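Local coordinates for DUF3201 domain-containing protein (Pyrococcus furiosus, PDB 1YB3) that is of unknown function, a conserved protein of the DUF3201 family from a hyperthermophilic archaeon whose biochemical role has not been established, at residues R20-G23 / D24-L28; R29-L32 / K33-K37; A88-K91 / E92-S95; E132-D135 / R136-S140. One frame throughout, in Å; residues are numbered along the deposited sequence.

Contact 1 (R20-G23 / D24-L28); sequences RIWG and DIFEL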
# COMPACT_ATOMS: atom_id res chain seq x y z
N ARG A 20 9.92 6.78 -15.77
CA ARG A 20 9.68 5.41 -15.27
C ARG A 20 8.53 5.36 -14.26
O ARG A 20 7.66 4.51 -14.38
CB ARG A 20 10.97 4.83 -14.66
CG ARG A 20 10.80 3.42 -14.05
CD ARG A 20 12.14 2.76 -13.69
NE ARG A 20 12.78 3.36 -12.52
CZ ARG A 20 13.71 2.76 -11.77
NH1 ARG A 20 14.10 1.52 -12.04
NH2 ARG A 20 14.25 3.40 -10.74
N ILE A 21 8.53 6.28 -13.29
CA ILE A 21 7.46 6.34 -12.28
C ILE A 21 6.08 6.50 -12.94
O ILE A 21 5.16 5.70 -12.70
CB ILE A 21 7.72 7.49 -11.24
CG1 ILE A 21 8.94 7.19 -10.36
CG2 ILE A 21 6.46 7.82 -10.39
CD1 ILE A 21 9.45 8.42 -9.60
N TRP A 22 5.94 7.52 -13.79
CA TRP A 22 4.65 7.77 -14.41
C TRP A 22 4.30 6.73 -15.49
O TRP A 22 3.17 6.23 -15.50
CB TRP A 22 4.52 9.23 -14.90
CG TRP A 22 4.01 10.13 -13.82
CD1 TRP A 22 2.70 10.48 -13.60
CD2 TRP A 22 4.77 10.80 -12.80
NE1 TRP A 22 2.61 11.31 -12.52
CE2 TRP A 22 3.86 11.52 -12.01
CE3 TRP A 22 6.13 10.85 -12.48
CZ2 TRP A 22 4.26 12.30 -10.91
CZ3 TRP A 22 6.53 11.62 -11.39
CH2 TRP A 22 5.60 12.33 -10.62
N GLY A 23 5.26 6.38 -16.35
CA GLY A 23 5.04 5.39 -17.42
C GLY A 23 4.63 4.03 -16.85
O GLY A 23 3.70 3.40 -17.35
N ASP A 24 5.30 3.62 -15.78
CA ASP A 24 5.00 2.34 -15.14
C ASP A 24 3.57 2.29 -14.57
O ASP A 24 2.93 1.22 -14.62
CB ASP A 24 6.01 2.00 -14.04
CG ASP A 24 7.35 1.49 -14.59
OD1 ASP A 24 7.57 1.51 -15.82
OD2 ASP A 24 8.18 1.06 -13.75
N ILE A 25 3.10 3.38 -13.98
CA ILE A 25 1.74 3.38 -13.42
C ILE A 25 0.64 3.47 -14.49
O ILE A 25 -0.41 2.81 -14.37
CB ILE A 25 1.54 4.43 -12.28
CG1 ILE A 25 2.33 4.00 -11.05
CG2 ILE A 25 0.07 4.59 -11.89
CD1 ILE A 25 1.87 2.66 -10.44
N PHE A 26 0.88 4.24 -15.54
CA PHE A 26 -0.08 4.25 -16.63
C PHE A 26 -0.21 2.82 -17.21
O PHE A 26 -1.32 2.34 -17.46
CB PHE A 26 0.28 5.28 -17.71
CG PHE A 26 0.09 6.71 -17.26
CD1 PHE A 26 -1.15 7.16 -16.80
CD2 PHE A 26 1.16 7.62 -17.30
CE1 PHE A 26 -1.32 8.48 -16.38
CE2 PHE A 26 0.99 8.95 -16.88
CZ PHE A 26 -0.24 9.38 -16.41
N GLU A 27 0.93 2.14 -17.33
CA GLU A 27 0.98 0.76 -17.86
C GLU A 27 0.28 -0.21 -16.90
O GLU A 27 -0.55 -1.04 -17.32
CB GLU A 27 2.43 0.33 -18.09
CG GLU A 27 2.59 -1.13 -18.56
CD GLU A 27 4.05 -1.52 -18.75
OE1 GLU A 27 4.47 -1.69 -19.93
OE2 GLU A 27 4.79 -1.65 -17.74
N LEU A 28 0.62 -0.10 -15.62
CA LEU A 28 0.08 -1.02 -14.61
C LEU A 28 -1.43 -0.86 -14.45
O LEU A 28 -2.14 -1.86 -14.21
CB LEU A 28 0.78 -0.84 -13.26
CG LEU A 28 0.38 -1.76 -12.12
CD1 LEU A 28 0.63 -3.24 -12.52
CD2 LEU A 28 1.14 -1.37 -10.87

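Contact 2 (R29-L32 / K33-K37); sequences REEL and KEELK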
# COMPACT_ATOMS: atom_id res chain seq x y z
N ARG A 29 -1.92 0.38 -14.56
CA ARG A 29 -3.36 0.65 -14.47
C ARG A 29 -4.10 -0.13 -15.55
O ARG A 29 -5.11 -0.80 -15.25
CB ARG A 29 -3.67 2.16 -14.54
CG ARG A 29 -5.13 2.52 -14.22
CD ARG A 29 -6.03 2.49 -15.46
NE ARG A 29 -7.44 2.59 -15.09
CZ ARG A 29 -8.46 2.56 -15.95
NH1 ARG A 29 -8.23 2.47 -17.27
NH2 ARG A 29 -9.71 2.64 -15.50
N GLU A 30 -3.62 -0.07 -16.78
CA GLU A 30 -4.32 -0.79 -17.86
C GLU A 30 -4.24 -2.31 -17.65
O GLU A 30 -5.24 -3.04 -17.89
CB GLU A 30 -3.78 -0.37 -19.23
CG GLU A 30 -4.04 1.12 -19.57
CD GLU A 30 -5.51 1.54 -19.40
OE1 GLU A 30 -6.40 0.79 -19.86
OE2 GLU A 30 -5.76 2.62 -18.83
N GLU A 31 -3.11 -2.77 -17.15
CA GLU A 31 -2.90 -4.20 -16.89
C GLU A 31 -3.84 -4.70 -15.80
O GLU A 31 -4.52 -5.73 -15.97
CB GLU A 31 -1.45 -4.51 -16.54
CG GLU A 31 -0.50 -4.39 -17.75
CD GLU A 31 0.96 -4.33 -17.38
OE1 GLU A 31 1.30 -4.24 -16.18
OE2 GLU A 31 1.79 -4.38 -18.32
N LEU A 32 -3.91 -3.98 -14.68
CA LEU A 32 -4.79 -4.43 -13.58
C LEU A 32 -6.28 -4.24 -13.91
O LEU A 32 -7.13 -4.99 -13.39
CB LEU A 32 -4.41 -3.78 -12.24
CG LEU A 32 -3.01 -4.08 -11.67
CD1 LEU A 32 -2.87 -3.45 -10.32
CD2 LEU A 32 -2.71 -5.61 -11.55
N LYS A 33 -6.59 -3.27 -14.77
CA LYS A 33 -7.95 -3.07 -15.25
C LYS A 33 -8.38 -4.36 -15.96
O LYS A 33 -9.47 -4.88 -15.71
CB LYS A 33 -8.02 -1.88 -16.20
CG LYS A 33 -9.32 -1.76 -16.99
CD LYS A 33 -10.49 -1.30 -16.15
CE LYS A 33 -11.65 -0.85 -17.04
NZ LYS A 33 -12.94 -0.81 -16.34
N GLU A 34 -7.50 -4.88 -16.80
CA GLU A 34 -7.77 -6.13 -17.52
C GLU A 34 -7.78 -7.35 -16.60
O GLU A 34 -8.66 -8.21 -16.72
CB GLU A 34 -6.76 -6.32 -18.66
CG GLU A 34 -6.92 -5.30 -19.79
CD GLU A 34 -5.70 -5.21 -20.71
OE1 GLU A 34 -4.78 -6.05 -20.58
OE2 GLU A 34 -5.66 -4.29 -21.57
N GLU A 35 -6.84 -7.41 -15.67
CA GLU A 35 -6.60 -8.62 -14.90
C GLU A 35 -7.49 -8.79 -13.65
O GLU A 35 -7.93 -9.90 -13.34
CB GLU A 35 -5.12 -8.70 -14.53
CG GLU A 35 -4.24 -8.88 -15.76
CD GLU A 35 -2.79 -8.45 -15.55
OE1 GLU A 35 -2.34 -8.35 -14.38
OE2 GLU A 35 -2.10 -8.21 -16.56
N LEU A 36 -7.72 -7.69 -12.93
CA LEU A 36 -8.51 -7.70 -11.69
C LEU A 36 -10.00 -7.61 -11.98
O LEU A 36 -10.72 -6.71 -11.51
CB LEU A 36 -8.06 -6.56 -10.73
CG LEU A 36 -6.60 -6.60 -10.25
CD1 LEU A 36 -6.41 -5.51 -9.21
CD2 LEU A 36 -6.23 -7.92 -9.65
N LYS A 37 -10.48 -8.56 -12.77
CA LYS A 37 -11.89 -8.57 -13.12
C LYS A 37 -12.69 -8.82 -11.84
O LYS A 37 -12.30 -9.63 -11.01
CB LYS A 37 -12.17 -9.64 -14.18
CG LYS A 37 -11.70 -9.26 -15.60
CD LYS A 37 -12.23 -10.28 -16.61
CE LYS A 37 -11.80 -9.91 -18.03
NZ LYS A 37 -10.31 -9.89 -18.12

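Contact 3 (A88-K91 / E92-S95); sequences AFPK and EELS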
# COMPACT_ATOMS: atom_id res chain seq x y z
N ALA A 88 -7.63 -0.44 2.62
CA ALA A 88 -8.18 0.03 3.90
C ALA A 88 -9.38 -0.82 4.24
O ALA A 88 -10.25 -1.06 3.37
CB ALA A 88 -8.60 1.49 3.79
N PHE A 89 -9.47 -1.24 5.50
CA PHE A 89 -10.62 -2.01 5.98
C PHE A 89 -11.13 -1.42 7.31
O PHE A 89 -10.31 -0.97 8.13
CB PHE A 89 -10.24 -3.47 6.20
CG PHE A 89 -9.74 -4.17 4.96
CD1 PHE A 89 -10.61 -4.44 3.90
CD2 PHE A 89 -8.42 -4.60 4.87
CE1 PHE A 89 -10.13 -5.10 2.74
CE2 PHE A 89 -7.95 -5.26 3.73
CZ PHE A 89 -8.82 -5.51 2.67
N PRO A 90 -12.47 -1.44 7.52
CA PRO A 90 -12.99 -1.02 8.84
C PRO A 90 -12.46 -1.93 9.95
O PRO A 90 -12.42 -3.15 9.81
CB PRO A 90 -14.51 -1.17 8.69
CG PRO A 90 -14.78 -1.21 7.23
CD PRO A 90 -13.55 -1.84 6.61
N LYS A 91 -12.06 -1.32 11.06
CA LYS A 91 -11.50 -2.03 12.20
C LYS A 91 -12.38 -3.22 12.64
O LYS A 91 -11.86 -4.29 12.98
CB LYS A 91 -11.29 -1.03 13.36
CG LYS A 91 -10.74 -1.59 14.67
CD LYS A 91 -10.42 -0.46 15.68
CE LYS A 91 -11.66 0.21 16.25
NZ LYS A 91 -11.34 1.14 17.41
N GLU A 92 -13.70 -3.03 12.64
CA GLU A 92 -14.62 -4.06 13.14
C GLU A 92 -14.65 -5.33 12.28
O GLU A 92 -15.11 -6.38 12.73
CB GLU A 92 -16.04 -3.50 13.34
CG GLU A 92 -16.80 -3.15 12.07
CD GLU A 92 -16.61 -1.70 11.63
OE1 GLU A 92 -15.74 -0.98 12.20
OE2 GLU A 92 -17.33 -1.27 10.70
N GLU A 93 -14.16 -5.23 11.05
CA GLU A 93 -14.05 -6.38 10.14
C GLU A 93 -12.78 -7.18 10.36
O GLU A 93 -12.66 -8.32 9.90
CB GLU A 93 -14.12 -5.92 8.68
CG GLU A 93 -15.51 -5.52 8.22
CD GLU A 93 -15.55 -5.08 6.76
OE1 GLU A 93 -14.59 -5.38 6.00
OE2 GLU A 93 -16.55 -4.43 6.37
N LEU A 94 -11.81 -6.58 11.04
CA LEU A 94 -10.52 -7.23 11.23
C LEU A 94 -10.48 -8.15 12.45
O LEU A 94 -11.45 -8.24 13.21
CB LEU A 94 -9.41 -6.17 11.31
CG LEU A 94 -9.35 -5.27 10.07
CD1 LEU A 94 -8.37 -4.15 10.33
CD2 LEU A 94 -8.99 -6.05 8.80
N SER A 95 -9.37 -8.85 12.60
CA SER A 95 -9.19 -9.79 13.68
C SER A 95 -7.70 -9.94 13.92
O SER A 95 -6.90 -9.64 13.02
CB SER A 95 -9.81 -11.14 13.32
OG SER A 95 -9.18 -11.70 12.18

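Contact 4 (E132-D135 / R136-S140); sequences EVWD and RIVNS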
# COMPACT_ATOMS: atom_id res chain seq x y z
N GLU A 132 0.88 -7.39 19.53
CA GLU A 132 1.09 -6.00 19.93
C GLU A 132 0.45 -5.05 18.92
O GLU A 132 -0.17 -4.06 19.30
CB GLU A 132 2.58 -5.69 20.08
CG GLU A 132 2.87 -4.36 20.78
CD GLU A 132 4.36 -4.06 20.91
OE1 GLU A 132 5.16 -5.00 21.10
OE2 GLU A 132 4.73 -2.86 20.83
N VAL A 133 0.58 -5.36 17.63
CA VAL A 133 -0.09 -4.59 16.59
C VAL A 133 -1.60 -4.56 16.80
O VAL A 133 -2.21 -3.50 16.74
CB VAL A 133 0.25 -5.13 15.17
CG1 VAL A 133 -0.49 -4.34 14.11
CG2 VAL A 133 1.75 -5.07 14.91
N TRP A 134 -2.21 -5.72 17.06
CA TRP A 134 -3.65 -5.80 17.31
C TRP A 134 -4.08 -5.00 18.56
O TRP A 134 -5.09 -4.29 18.53
CB TRP A 134 -4.12 -7.27 17.41
CG TRP A 134 -5.61 -7.41 17.58
CD1 TRP A 134 -6.26 -7.96 18.64
CD2 TRP A 134 -6.63 -6.98 16.66
NE1 TRP A 134 -7.62 -7.91 18.45
CE2 TRP A 134 -7.88 -7.31 17.24
CE3 TRP A 134 -6.61 -6.34 15.41
CZ2 TRP A 134 -9.09 -7.03 16.61
CZ3 TRP A 134 -7.82 -6.06 14.79
CH2 TRP A 134 -9.05 -6.41 15.39
N ASP A 135 -3.30 -5.12 19.63
CA ASP A 135 -3.53 -4.34 20.85
C ASP A 135 -3.53 -2.84 20.56
O ASP A 135 -4.40 -2.11 21.05
CB ASP A 135 -2.48 -4.68 21.91
CG ASP A 135 -2.68 -6.06 22.51
OD1 ASP A 135 -3.77 -6.65 22.33
OD2 ASP A 135 -1.74 -6.55 23.17
N ARG A 136 -2.56 -2.38 19.77
CA ARG A 136 -2.47 -0.95 19.41
C ARG A 136 -3.69 -0.50 18.61
O ARG A 136 -4.20 0.59 18.81
CB ARG A 136 -1.19 -0.65 18.62
CG ARG A 136 0.11 -0.78 19.43
CD ARG A 136 1.34 -0.53 18.55
NE ARG A 136 1.56 0.90 18.30
CZ ARG A 136 2.57 1.40 17.59
NH1 ARG A 136 3.47 0.59 17.04
NH2 ARG A 136 2.68 2.71 17.43
N ILE A 137 -4.17 -1.36 17.70
CA ILE A 137 -5.38 -1.07 16.92
C ILE A 137 -6.64 -1.00 17.82
O ILE A 137 -7.43 -0.05 17.72
CB ILE A 137 -5.57 -2.13 15.78
CG1 ILE A 137 -4.44 -2.00 14.74
CG2 ILE A 137 -6.95 -1.96 15.12
CD1 ILE A 137 -4.31 -3.21 13.77
N VAL A 138 -6.81 -2.01 18.67
CA VAL A 138 -7.94 -2.08 19.62
C VAL A 138 -8.00 -0.83 20.52
O VAL A 138 -9.07 -0.26 20.72
CB VAL A 138 -7.90 -3.39 20.47
CG1 VAL A 138 -8.85 -3.31 21.67
CG2 VAL A 138 -8.24 -4.61 19.59
N ASN A 139 -6.84 -0.41 21.01
CA ASN A 139 -6.72 0.75 21.92
C ASN A 139 -6.64 2.12 21.23
O ASN A 139 -6.46 3.15 21.89
CB ASN A 139 -5.50 0.55 22.84
CG ASN A 139 -5.60 -0.72 23.67
OD1 ASN A 139 -6.67 -1.32 23.79
ND2 ASN A 139 -4.47 -1.15 24.23
N SER A 140 -6.78 2.14 19.90
CA SER A 140 -6.65 3.37 19.12
C SER A 140 -7.99 4.08 18.90
O SER A 140 -9.04 3.56 19.26
CB SER A 140 -6.01 3.06 17.77
OG SER A 140 -6.97 2.46 16.90

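Contact 1 (R20-G23 / D24-L28)
Two successive turns in the middle of the long helix 11-35 meet here, Arg20, Trp22 and Gly23 touching Asp24, Phe26 and Glu27 of the following turn. The backbone evidence is alpha-helical: Phe26 N donates to Trp22 O at 3.0 Å with an N-H...O angle of 169°, whereas the bond from Ile25 N to Ile21 O is weak at 3.4 Å. On one flank the aliphatic part of Arg20 lies against the carboxylate of Asp24, CG standing 3.5 Å from Asp24 OD2. With its CG trans to the main-chain nitrogen (chi1 178°) and a bend at chi3, Arg20 carries its guanidinium past Asp24: Arg20 NE stays 5.3 Å from Asp24 OD2, too far for a salt bridge, though the opposite charges may still attract weakly. The guanidinium instead makes a cation-pi contact with Phe153. An alanine in place of Asp24 takes away the carboxylate, and would probably leave a gap beside Arg20 CG and the guanidinium with less negative charge near it. On another flank Phe26 CE2 comes to the edge of the Trp22 indole, near its plane, 4.0 Å from Trp22 CD1; this is an apolar contact of two side chains that cross at a slant. Ile21 CG2 lies over one indole face, toward its rim, 3.6 Å above its plane, and Trp22 NE1 is hydrogen-bonded to Glu46. Glu27 forms a salt bridge with Lys155, while Ile21, Ile25 and Leu28 turn the helix's buried side onto the antiparallel sheet, reaching Pro66, Ala78, Val76 and Phe83 on strands 65-71, 74-79 and 82-90.

Contact 2 (R29-L32 / K33-K37)
Lys33 packs its aliphatic chain alongside Arg29, one turn earlier, both side chains running the same way. Lys33 CB starts 3.2 Å from Arg29 O, the carbonyl that also accepts Lys33 N at 2.9 Å. From there CG is trans to the main-chain nitrogen (chi1 167°), which sets it 4.3 Å above the guanidinium plane of Arg29, near its rim; the bend at chi2 then brings CD over that face, 4.1 Å from Arg29 NH2. At the tip Lys33 NZ remains 4.8 Å from Arg29 NH2, like charges near each other but not touching. The guanidinium is held by several acceptors: NE and NH2 bond to the backbone oxygens of Glu42 and Val41, and NH2 also forms a salt bridge with Glu43. Glu43 and the two backbone oxygens probably offset the cost of a second positive charge close by and fix the flat surface on which Lys33 rests. In the conformer of Glu30 described, one of two, OE2 makes a salt bridge with Arg29 NH1, which may therefore not always be formed.

This is the C-terminal end of helix 11-35, where Leu36 leaves helical torsions (psi 57°) and centres an inverse gamma turn. Leu36 N still bonds to Leu32 O at 2.8 Å, and Leu36 CD1 packs on Leu32 CB at 4.0 Å. These leucines also touch helix 155-171, Leu32 through Ile162 and Leu36 through Ile166. Beyond the turn, the extended chain of Lys37 curls at its last torsion to place NZ 2.7 Å from Glu34 O.

Contact 3 (A88-K91 / E92-S95)
Leu94 CG lies trans to its own carbonyl carbon (chi1 -57°), and chi2 of 172° sets CD1 anti to CA, which leaves CD2 turned to Phe89 CB, 3.9 Å away. Glu92 has the less usual first torsion, chi1 69°, with CG between the main-chain nitrogen and carbonyl; a bend at chi2 brings the carboxylate against Pro90 CB, OE2 reaching 3.5 Å from that atom. Glu93 approaches another part of the same ring: its OE1 is 3.7 Å from Pro90 CD and its OE2 3.8 Å from Pro90 CG. The two carboxylates thus touch different carbons of the proline. Replacing Pro90 by a glycine would probably open a gap beside both carboxylates and leave the backbone before the turn freer to flex.

Main-chain bonds of the i+3 to i kind close the bend: Glu93 N donates to Pro90 O and Leu94 N to Lys91 O, both at 3.0 Å. Leu94 itself also packs against Ile145 and Phe147 of strand 144-150. The geometry is that of a short 3-10 turn linking strand 82-90 to helix 96-105, with Ser95 at the N-cap.

Contact 4 (E132-D135 / R136-S140)
Val138 CG2 lies over one face of the Trp134 indole, 3.5 Å above the ring plane and displaced toward the rim. The methyl lies 3.8 Å from the centroid of the five-membered ring and 22° off its normal, a CH-pi contact, with Trp134 NE1 among its nearest atoms at 3.5 Å. Ile137 CG2 approaches the six-membered ring at a slant, 4.2 Å from Trp134 CZ3. Two torsions produce this overlap: Trp134 CG is trans to its main-chain nitrogen (chi1 -176°), swinging the indole along the helix toward the next turn, while Val138 CG2 is trans to the carbonyl carbon and meets it there. The indole also touches Leu94, Lys96 and Ile99, so it joins helix 130-138 to the start of helix 96-105.

Farther round the helix, Val133 CG1 and Ile137 CD1 lie side by side at 4.0 Å; Val133 also reaches Ile99 and Ile103, and Ile137 reaches Phe121 on strand 120-123. The backbone follows i+4 to i bonding, with Val138 N to Trp134 O at 2.9 Å and 172°. It ends where Ile137 O accepts both Ser140 N and Ser140 OG, the hydroxyl at 2.7 Å.

On the exposed side, Arg136 CG passes 3.3 Å from Glu132 O, but the charged ends of Glu132 and Arg136 do not touch. The side-chain contact is therefore largely apolar: its cohesion comes from methyl groups against an indole and against each other, with polar bonding concentrated in the main chain and at the helix end.

Contacts 1 and 2 are consecutive parts of helix 11-35, their centres about 13 Å apart, and each sets a buried side on the sheet against an exposed, charged one. Contacts 3 and 4 lie on different elements yet touch: Leu94 C and Ser95 N each come 3.7 Å from Trp134 CH2, and Lys91 CD lies 3.6 Å from Ile137 O. Contact 1 is about 36 Å from contact 4, centre to centre, across the chain's middle. None is wholly core. Charge is most prominent in contact 2, at a helix end; contact 1 mixes rings with charges, contact 3 sets carboxylates on a proline, and contact 4 relies mainly on apolar side chains.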